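Local coordinates for proteasome assembly chaperone family protein (Thermoplasma acidophilum, PDB 3GAA) that is of unknown function but may take part in proteasome assembly, as some relatives in the PAC2 family do, at residues 36-39 and 40-44; 108-111 and 112-116; 141-145 and 146-150. One frame throughout, in Å; residues are numbered along the deposited sequence.

Contact 1: residues 36-39 and 40-44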
ATOM      1  N   SER A  36       7.131 -30.858  25.852  1.00 46.67           N
ATOM      2  CA  SER A  36       7.621 -32.240  26.161  1.00 47.34           C
ATOM      3  C   SER A  36       6.618 -32.925  27.050  1.00 46.75           C
ATOM      4  O   SER A  36       5.815 -33.737  26.576  1.00 49.51           O
ATOM      5  CB  SER A  36       9.015 -32.284  26.805  1.00 47.33           C
ATOM      6  OG  SER A  36       9.411 -31.033  27.345  1.00 48.97           O
ATOM      7  N   THR A  37       6.577 -32.527  28.308  1.00 45.01           N
ATOM      8  CA  THR A  37       5.531 -33.023  29.208  1.00 43.18           C
ATOM      9  C   THR A  37       4.175 -32.561  28.698  1.00 40.84           C
ATOM     10  O   THR A  37       4.099 -31.649  27.911  1.00 39.77           O
ATOM     11  CB  THR A  37       5.768 -32.536  30.645  1.00 43.23           C
ATOM     12  OG1 THR A  37       5.206 -31.230  30.831  1.00 43.82           O
ATOM     13  CG2 THR A  37       7.299 -32.483  30.953  1.00 44.11           C
ATOM     14  N   PRO A  38       3.101 -33.219  29.130  1.00 39.54           N
ATOM     15  CA  PRO A  38       1.722 -32.752  28.902  1.00 38.39           C
ATOM     16  C   PRO A  38       1.200 -31.797  29.987  1.00 37.49           C
ATOM     17  O   PRO A  38       0.029 -31.393  29.904  1.00 37.35           O
ATOM     18  CB  PRO A  38       0.903 -34.046  28.968  1.00 37.94           C
ATOM     19  CG  PRO A  38       1.649 -34.921  29.899  1.00 37.90           C
ATOM     20  CD  PRO A  38       3.113 -34.498  29.864  1.00 39.73           C
ATOM     21  N   THR A  39       2.032 -31.423  30.981  1.00 35.86           N
ATOM     22  CA  THR A  39       1.488 -30.792  32.145  1.00 35.04           C
ATOM     23  C   THR A  39       0.988 -29.355  31.924  1.00 34.12           C
ATOM     24  O   THR A  39       0.036 -28.969  32.570  1.00 35.18           O
ATOM     25  CB  THR A  39       2.318 -30.988  33.465  1.00 35.30           C
ATOM     26  OG1 THR A  39       2.922 -29.777  33.860  1.00 38.20           O
ATOM     27  CG2 THR A  39       3.351 -32.069  33.402  1.00 35.06           C
ATOM     28  N   GLY A  40       1.548 -28.571  31.011  1.00 33.17           N
ATOM     29  CA  GLY A  40       0.951 -27.261  30.685  1.00 32.18           C
ATOM     30  C   GLY A  40      -0.505 -27.300  30.181  1.00 31.85           C
ATOM     31  O   GLY A  40      -1.367 -26.585  30.699  1.00 30.87           O
ATOM     32  N   VAL A  41      -0.778 -28.134  29.168  1.00 31.42           N
ATOM     33  CA  VAL A  41      -2.141 -28.268  28.601  1.00 30.75           C
ATOM     34  C   VAL A  41      -3.084 -28.915  29.612  1.00 30.05           C
ATOM     35  O   VAL A  41      -4.259 -28.577  29.713  1.00 30.34           O
ATOM     36  CB  VAL A  41      -2.158 -29.065  27.273  1.00 30.25           C
ATOM     37  CG1 VAL A  41      -1.388 -28.314  26.177  1.00 31.17           C
ATOM     38  CG2 VAL A  41      -1.522 -30.350  27.465  1.00 31.04           C
ATOM     39  N   LEU A  42      -2.566 -29.833  30.396  1.00 29.41           N
ATOM     40  CA  LEU A  42      -3.362 -30.392  31.458  1.00 28.74           C
ATOM     41  C   LEU A  42      -3.703 -29.354  32.483  1.00 28.21           C
ATOM     42  O   LEU A  42      -4.817 -29.327  32.930  1.00 30.01           O
ATOM     43  CB  LEU A  42      -2.649 -31.567  32.096  1.00 29.24           C
ATOM     44  CG  LEU A  42      -2.549 -32.819  31.204  1.00 29.47           C
ATOM     45  CD1 LEU A  42      -1.766 -33.896  31.965  1.00 25.35           C
ATOM     46  CD2 LEU A  42      -3.929 -33.334  30.796  1.00 26.72           C
ATOM     47  N   ALA A  43      -2.789 -28.485  32.880  1.00 27.61           N
ATOM     48  CA  ALA A  43      -3.192 -27.399  33.796  1.00 27.29           C
ATOM     49  C   ALA A  43      -4.228 -26.479  33.130  1.00 26.34           C
ATOM     50  O   ALA A  43      -5.277 -26.251  33.682  1.00 24.31           O
ATOM     51  CB  ALA A  43      -1.975 -26.591  34.305  1.00 27.62           C
ATOM     52  N   ALA A  44      -3.912 -26.006  31.917  1.00 26.71           N
ATOM     53  CA  ALA A  44      -4.774 -25.105  31.137  1.00 26.72           C
ATOM     54  C   ALA A  44      -6.140 -25.685  31.158  1.00 27.70           C
ATOM     55  O   ALA A  44      -7.053 -25.033  31.649  1.00 30.12           O
ATOM     56  CB  ALA A  44      -4.327 -24.958  29.701  1.00 25.82           C
TER

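Contact 2: residues 108-111 and 112-116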
ATOM      1  N   ASN A 108       4.344 -13.960  19.032  1.00 39.27           N
ATOM      2  CA  ASN A 108       4.119 -12.586  18.742  1.00 38.91           C
ATOM      3  C   ASN A 108       2.665 -12.228  18.453  1.00 38.43           C
ATOM      4  O   ASN A 108       2.210 -11.204  18.851  1.00 38.85           O
ATOM      5  CB  ASN A 108       4.987 -12.164  17.576  1.00 38.96           C
ATOM      6  CG  ASN A 108       4.906 -10.702  17.356  1.00 40.05           C
ATOM      7  OD1 ASN A 108       5.474  -9.936  18.133  1.00 43.70           O
ATOM      8  ND2 ASN A 108       4.120 -10.282  16.377  1.00 36.40           N
ATOM      9  N   THR A 109       1.946 -13.056  17.724  1.00 38.16           N
ATOM     10  CA  THR A 109       0.539 -12.868  17.540  1.00 38.01           C
ATOM     11  C   THR A 109      -0.172 -12.887  18.896  1.00 38.29           C
ATOM     12  O   THR A 109      -0.916 -11.965  19.262  1.00 39.10           O
ATOM     13  CB  THR A 109       0.005 -14.008  16.656  1.00 38.85           C
ATOM     14  OG1 THR A 109       0.575 -13.893  15.341  1.00 39.50           O
ATOM     15  CG2 THR A 109      -1.515 -14.002  16.570  1.00 37.54           C
ATOM     16  N   LEU A 110       0.056 -13.948  19.651  1.00 38.31           N
ATOM     17  CA  LEU A 110      -0.498 -14.053  20.995  1.00 38.40           C
ATOM     18  C   LEU A 110      -0.201 -12.838  21.851  1.00 38.10           C
ATOM     19  O   LEU A 110      -1.114 -12.290  22.490  1.00 38.19           O
ATOM     20  CB  LEU A 110       0.024 -15.293  21.714  1.00 38.35           C
ATOM     21  CG  LEU A 110      -0.725 -15.659  22.985  1.00 38.26           C
ATOM     22  CD1 LEU A 110      -2.209 -15.962  22.706  1.00 36.85           C
ATOM     23  CD2 LEU A 110      -0.028 -16.827  23.560  1.00 37.40           C
ATOM     24  N   MET A 111       1.054 -12.404  21.870  1.00 38.03           N
ATOM     25  CA  MET A 111       1.391 -11.299  22.738  1.00 38.23           C
ATOM     26  C   MET A 111       0.849  -9.975  22.277  1.00 39.28           C
ATOM     27  O   MET A 111       0.691  -9.101  23.109  1.00 39.30           O
ATOM     28  CB  MET A 111       2.878 -11.249  23.047  1.00 38.12           C
ATOM     29  CG  MET A 111       3.280 -12.359  24.074  1.00 37.14           C
ATOM     30  SD  MET A 111       2.343 -12.185  25.622  1.00 34.37           S
ATOM     31  CE  MET A 111       2.835 -10.451  26.033  1.00 31.86           C
ATOM     32  N   ASN A 112       0.525  -9.828  20.988  1.00 40.52           N
ATOM     33  CA  ASN A 112      -0.188  -8.633  20.509  1.00 42.07           C
ATOM     34  C   ASN A 112      -1.603  -8.575  21.051  1.00 41.90           C
ATOM     35  O   ASN A 112      -2.065  -7.547  21.486  1.00 42.55           O
ATOM     36  CB  ASN A 112      -0.258  -8.566  18.971  1.00 42.72           C
ATOM     37  CG  ASN A 112       0.990  -7.962  18.343  1.00 46.22           C
ATOM     38  OD1 ASN A 112       1.520  -8.477  17.357  1.00 50.22           O
ATOM     39  ND2 ASN A 112       1.467  -6.855  18.908  1.00 53.04           N
ATOM     40  N   TRP A 113      -2.302  -9.681  21.031  1.00 42.03           N
ATOM     41  CA  TRP A 113      -3.671  -9.672  21.505  1.00 42.60           C
ATOM     42  C   TRP A 113      -3.699  -9.479  23.005  1.00 42.36           C
ATOM     43  O   TRP A 113      -4.531  -8.781  23.511  1.00 41.82           O
ATOM     44  CB  TRP A 113      -4.306 -11.002  21.143  1.00 43.43           C
ATOM     45  CG  TRP A 113      -5.711 -11.141  21.469  1.00 44.67           C
ATOM     46  CD1 TRP A 113      -6.716 -10.923  20.650  1.00 45.16           C
ATOM     47  CD2 TRP A 113      -6.275 -11.617  22.711  1.00 47.68           C
ATOM     48  NE1 TRP A 113      -7.908 -11.204  21.281  1.00 48.28           N
ATOM     49  CE2 TRP A 113      -7.663 -11.609  22.559  1.00 46.36           C
ATOM     50  CE3 TRP A 113      -5.733 -12.036  23.932  1.00 49.66           C
ATOM     51  CZ2 TRP A 113      -8.541 -11.997  23.567  1.00 45.27           C
ATOM     52  CZ3 TRP A 113      -6.618 -12.430  24.951  1.00 50.13           C
ATOM     53  CH2 TRP A 113      -8.011 -12.397  24.748  1.00 46.92           C
ATOM     54  N   ILE A 114      -2.782 -10.137  23.698  1.00 42.41           N
ATOM     55  CA  ILE A 114      -2.746 -10.093  25.124  1.00 42.52           C
ATOM     56  C   ILE A 114      -2.335  -8.714  25.563  1.00 43.51           C
ATOM     57  O   ILE A 114      -2.862  -8.217  26.514  1.00 44.27           O
ATOM     58  CB  ILE A 114      -1.797 -11.166  25.690  1.00 42.19           C
ATOM     59  CG1 ILE A 114      -2.454 -12.521  25.572  1.00 42.30           C
ATOM     60  CG2 ILE A 114      -1.548 -10.980  27.148  1.00 40.17           C
ATOM     61  CD1 ILE A 114      -1.537 -13.630  25.965  1.00 42.27           C
ATOM     62  N   ASP A 115      -1.390  -8.088  24.891  1.00 44.99           N
ATOM     63  CA  ASP A 115      -0.962  -6.730  25.264  1.00 46.19           C
ATOM     64  C   ASP A 115      -2.182  -5.807  25.133  1.00 47.16           C
ATOM     65  O   ASP A 115      -2.419  -4.966  25.981  1.00 47.00           O
ATOM     66  CB  ASP A 115       0.215  -6.244  24.373  1.00 46.61           C
ATOM     67  CG  ASP A 115       1.102  -5.168  25.049  1.00 47.48           C
ATOM     68  OD1 ASP A 115       0.594  -4.572  26.042  1.00 46.67           O
ATOM     69  OD2 ASP A 115       2.290  -4.921  24.568  1.00 45.18           O
ATOM     70  N   GLN A 116      -2.982  -6.002  24.085  1.00 48.60           N
ATOM     71  CA  GLN A 116      -4.120  -5.094  23.804  1.00 49.44           C
ATOM     72  C   GLN A 116      -5.332  -5.328  24.678  1.00 48.09           C
ATOM     73  O   GLN A 116      -6.074  -4.413  24.897  1.00 49.48           O
ATOM     74  CB  GLN A 116      -4.539  -5.161  22.322  1.00 50.63           C
ATOM     75  CG  GLN A 116      -4.359  -3.830  21.557  1.00 54.72           C
ATOM     76  CD  GLN A 116      -2.888  -3.444  21.311  1.00 60.00           C
ATOM     77  OE1 GLN A 116      -2.532  -2.884  20.266  1.00 63.31           O
ATOM     78  NE2 GLN A 116      -2.034  -3.742  22.279  1.00 64.47           N
TER

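Contact 3: residues 141-145 and 146-150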
ATOM      1  N   ALA A 141      10.664 -21.766  39.091  1.00 33.21           N
ATOM      2  CA  ALA A 141      10.232 -20.550  38.443  1.00 34.18           C
ATOM      3  C   ALA A 141      11.337 -19.939  37.577  1.00 35.68           C
ATOM      4  O   ALA A 141      12.519 -19.853  37.986  1.00 36.92           O
ATOM      5  CB  ALA A 141       9.834 -19.554  39.469  1.00 33.75           C
ATOM      6  N   VAL A 142      10.957 -19.462  36.392  1.00 36.61           N
ATOM      7  CA  VAL A 142      11.741 -18.422  35.771  1.00 36.28           C
ATOM      8  C   VAL A 142      10.932 -17.139  35.859  1.00 36.66           C
ATOM      9  O   VAL A 142       9.817 -17.091  35.396  1.00 36.98           O
ATOM     10  CB  VAL A 142      12.234 -18.781  34.371  1.00 36.46           C
ATOM     11  CG1 VAL A 142      11.880 -20.232  33.976  1.00 35.23           C
ATOM     12  CG2 VAL A 142      11.800 -17.732  33.388  1.00 36.23           C
ATOM     13  N   ALA A 143      11.483 -16.142  36.563  1.00 36.88           N
ATOM     14  CA  ALA A 143      10.901 -14.805  36.680  1.00 36.88           C
ATOM     15  C   ALA A 143      12.040 -13.798  36.849  1.00 37.60           C
ATOM     16  O   ALA A 143      13.188 -14.171  36.882  1.00 37.52           O
ATOM     17  CB  ALA A 143       9.941 -14.730  37.854  1.00 35.55           C
ATOM     18  N   GLU A 144      11.720 -12.516  36.948  1.00 38.98           N
ATOM     19  CA  GLU A 144      12.714 -11.498  37.268  1.00 39.84           C
ATOM     20  C   GLU A 144      13.013 -11.440  38.747  1.00 40.61           C
ATOM     21  O   GLU A 144      12.186 -11.840  39.563  1.00 40.62           O
ATOM     22  CB  GLU A 144      12.224 -10.149  36.812  1.00 39.89           C
ATOM     23  CG  GLU A 144      12.112 -10.095  35.292  1.00 42.55           C
ATOM     24  CD  GLU A 144      11.518  -8.782  34.794  1.00 47.07           C
ATOM     25  OE1 GLU A 144      10.254  -8.603  34.879  1.00 51.57           O
ATOM     26  OE2 GLU A 144      12.311  -7.935  34.317  1.00 46.34           O
ATOM     27  N   LYS A 145      14.199 -10.918  39.080  1.00 41.57           N
ATOM     28  CA  LYS A 145      14.759 -10.991  40.429  1.00 41.64           C
ATOM     29  C   LYS A 145      13.750 -10.608  41.493  1.00 40.75           C
ATOM     30  O   LYS A 145      13.503 -11.345  42.435  1.00 40.56           O
ATOM     31  CB  LYS A 145      16.006 -10.113  40.563  1.00 42.25           C
ATOM     32  CG  LYS A 145      17.336 -10.872  40.407  1.00 46.54           C
ATOM     33  CD  LYS A 145      18.518 -10.169  41.194  1.00 52.75           C
ATOM     34  CE  LYS A 145      19.848 -11.036  41.249  1.00 55.04           C
ATOM     35  NZ  LYS A 145      20.857 -10.790  40.131  1.00 57.36           N
ATOM     36  N   PRO A 146      13.153  -9.456  41.359  1.00 39.62           N
ATOM     37  CA  PRO A 146      12.209  -9.105  42.410  1.00 40.07           C
ATOM     38  C   PRO A 146      11.058 -10.139  42.643  1.00 40.61           C
ATOM     39  O   PRO A 146      10.703 -10.450  43.806  1.00 40.00           O
ATOM     40  CB  PRO A 146      11.671  -7.755  41.954  1.00 39.95           C
ATOM     41  CG  PRO A 146      12.670  -7.268  40.988  1.00 40.53           C
ATOM     42  CD  PRO A 146      13.297  -8.431  40.336  1.00 39.38           C
ATOM     43  N   LYS A 147      10.498 -10.663  41.552  1.00 41.07           N
ATOM     44  CA  LYS A 147       9.563 -11.769  41.638  1.00 41.92           C
ATOM     45  C   LYS A 147      10.239 -13.031  42.227  1.00 41.95           C
ATOM     46  O   LYS A 147       9.759 -13.595  43.216  1.00 41.53           O
ATOM     47  CB  LYS A 147       8.932 -12.050  40.276  1.00 42.21           C
ATOM     48  CG  LYS A 147       7.705 -11.170  39.957  1.00 45.31           C
ATOM     49  CD  LYS A 147       6.397 -11.827  40.487  1.00 48.88           C
ATOM     50  CE  LYS A 147       5.147 -10.970  40.255  1.00 49.25           C
ATOM     51  NZ  LYS A 147       3.871 -11.748  40.437  1.00 49.62           N
ATOM     52  N   LEU A 148      11.351 -13.460  41.636  1.00 42.20           N
ATOM     53  CA  LEU A 148      12.078 -14.644  42.128  1.00 42.80           C
ATOM     54  C   LEU A 148      12.307 -14.621  43.635  1.00 44.04           C
ATOM     55  O   LEU A 148      12.252 -15.649  44.286  1.00 44.76           O
ATOM     56  CB  LEU A 148      13.444 -14.756  41.463  1.00 42.38           C
ATOM     57  CG  LEU A 148      13.528 -15.472  40.149  1.00 39.52           C
ATOM     58  CD1 LEU A 148      14.964 -15.499  39.713  1.00 38.58           C
ATOM     59  CD2 LEU A 148      13.016 -16.852  40.348  1.00 38.18           C
ATOM     60  N   ASP A 149      12.557 -13.434  44.169  1.00 45.43           N
ATOM     61  CA  ASP A 149      12.819 -13.238  45.578  1.00 46.55           C
ATOM     62  C   ASP A 149      11.592 -13.399  46.441  1.00 46.42           C
ATOM     63  O   ASP A 149      11.687 -14.055  47.460  1.00 47.81           O
ATOM     64  CB  ASP A 149      13.498 -11.880  45.796  1.00 47.32           C
ATOM     65  CG  ASP A 149      15.032 -11.907  45.410  1.00 51.73           C
ATOM     66  OD1 ASP A 149      15.462 -12.702  44.497  1.00 54.47           O
ATOM     67  OD2 ASP A 149      15.815 -11.129  46.039  1.00 57.63           O
ATOM     68  N   LYS A 150      10.451 -12.833  46.045  1.00 46.26           N
ATOM     69  CA  LYS A 150       9.167 -13.149  46.686  1.00 45.69           C
ATOM     70  C   LYS A 150       8.903 -14.653  46.633  1.00 44.62           C
ATOM     71  O   LYS A 150       8.711 -15.293  47.651  1.00 44.29           O
ATOM     72  CB  LYS A 150       8.010 -12.433  45.997  1.00 46.25           C
ATOM     73  CG  LYS A 150       8.017 -10.889  46.070  1.00 49.43           C
ATOM     74  CD  LYS A 150       6.584 -10.269  45.817  1.00 53.80           C
ATOM     75  CE  LYS A 150       6.557  -8.984  44.905  1.00 55.91           C
ATOM     76  NZ  LYS A 150       6.221  -9.300  43.414  1.00 57.53           N
TER

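Contact 1: residues 36-39 and 40-44
An ST turn leads into the first turn of helix 39-51, and over that turn Pro38 meets Leu42, side by side and pointing the same way. In the turn, Thr37 OG1 accepts a hydrogen bond from Thr39 N at 3.2 Å. Its first torsion (chi1 85°) holds OG1 between the backbone N and the carbonyl carbon, which puts it within bonding reach of the Thr39 NH. The regular backbone bonds follow at once: Leu42 N gives to Pro38 O (3.1 Å), and Ala43 N gives to Thr39 O (2.9 Å). Leu42 CG stands anti to its own carbonyl carbon (chi1 -70°), which lays the branch back over the Pro38 carbonyl. Helix 219-243 borders this apolar pair, with Ile230 and Glu234 against Pro38 and Leu226 against Leu42, while Val199 of helix 196-210 also touches Leu42. With an alanine in place of Leu42, a gap would probably open beside the Pro38 ring, and Leu226 and Val199 would lose a packing partner. On another side of the turn Thr39 rests against Thr187 and Thr189 of strand 181-190, so the turn joins the central sheet to the helices. At the apolar contact, Leu42 CD1 lies 4.0 Å from Pro38 CB and 4.1 Å from Pro38 CG.

Contact 2: residues 108-111 and 112-116
From Asn108 to Asp115 the backbone of helix 103-117 runs as regular alpha-helix: Asn112, Trp113, Ile114 and Asp115 each donate their NH to the carbonyl four residues back, as in Ile114 N to Leu110 O at 3.0 Å. Asn112 N also makes a weak bond to Thr109 O. Among the side chains, Ile114 is the hub. Its CD1 lies 3.7 Å from Leu110 CG and 4.2 Å from Met111 SD, so one methyl serves two neighbours on the inner face of the helix. The thioether gets there because the Met111 chain folds at both chi2 (-58°) and chi3. Ile122 of strand 121-130 packs on Met111 and Ile114, and Leu59 of strand 54-60 on Leu110. The indole of Trp113 has CG1 of Ile114 at its edge, in plane, and extends to Val56 and to Val7 of a second subunit. Asp115 is buried; its OD2 forms a salt bridge with Arg178 of the same chain and its OD1 another with Arg22 of a third subunit. Two guanidinium groups on one buried carboxylate would probably favour its ionised form; the Arg178 bridge joins this helix to helix 166-178, and the Arg22 bridge joins it to the third subunit.

Contact 3: residues 141-145 and 146-150
The Asp149 carboxylate comes up to the Lys145 carbonyl, with OD1 3.2 Å from Lys145 O; both are acceptors, so they share no bond. That carbonyl takes its hydrogen bond from Asp149 N instead, at 2.9 Å, while Glu144 O, at the N-cap, accepts from Leu148 N at 2.8 Å. These bonds start the helix of a beta-alpha-beta crossover, in which helix 145-153 links strand 140-142 to its parallel neighbour 157-158. In this first turn Pro146 CD lies 4.1 Å from Glu144 CB. Leu148 points back at the strand end: CG sits 3.5 Å from Ala143 O and 4.3 Å from Ala143 CB, and CD2 is 4.3 Å from Ala141 CB. Ala143 CB also touches Lys147 CB, 3.8 Å away. Past this point the Lys147 chain bends at chi2 (-88°) and heads off to where NZ forms a salt bridge with Glu121 and a hydrogen bond with Tyr210. A fourth subunit packs here too, its Gly73 on Lys145 and Leu148, and its Leu75 on Val142 and Glu144.

How the contacts relate
The three contacts follow one another along the chain without touching: centres lie about 21 Å apart for contacts 1 and 2, about 22 Å for 1 and 3, and about 23 Å for 2 and 3. Contacts 1 and 3 are helix starts, and contact 2 lies wholly within a helix, all around one mixed sheet. Contact 1 lies deepest, about 8 Å from the centre of the chain, and meets no other subunit, whereas contacts 2 and 3, at about 14 and 19 Å, reach different neighbouring copies. Strand 121-130 borders contacts 1 and 2 and sends Glu121 to contact 3; helix 166-178 touches contacts 2 and 3.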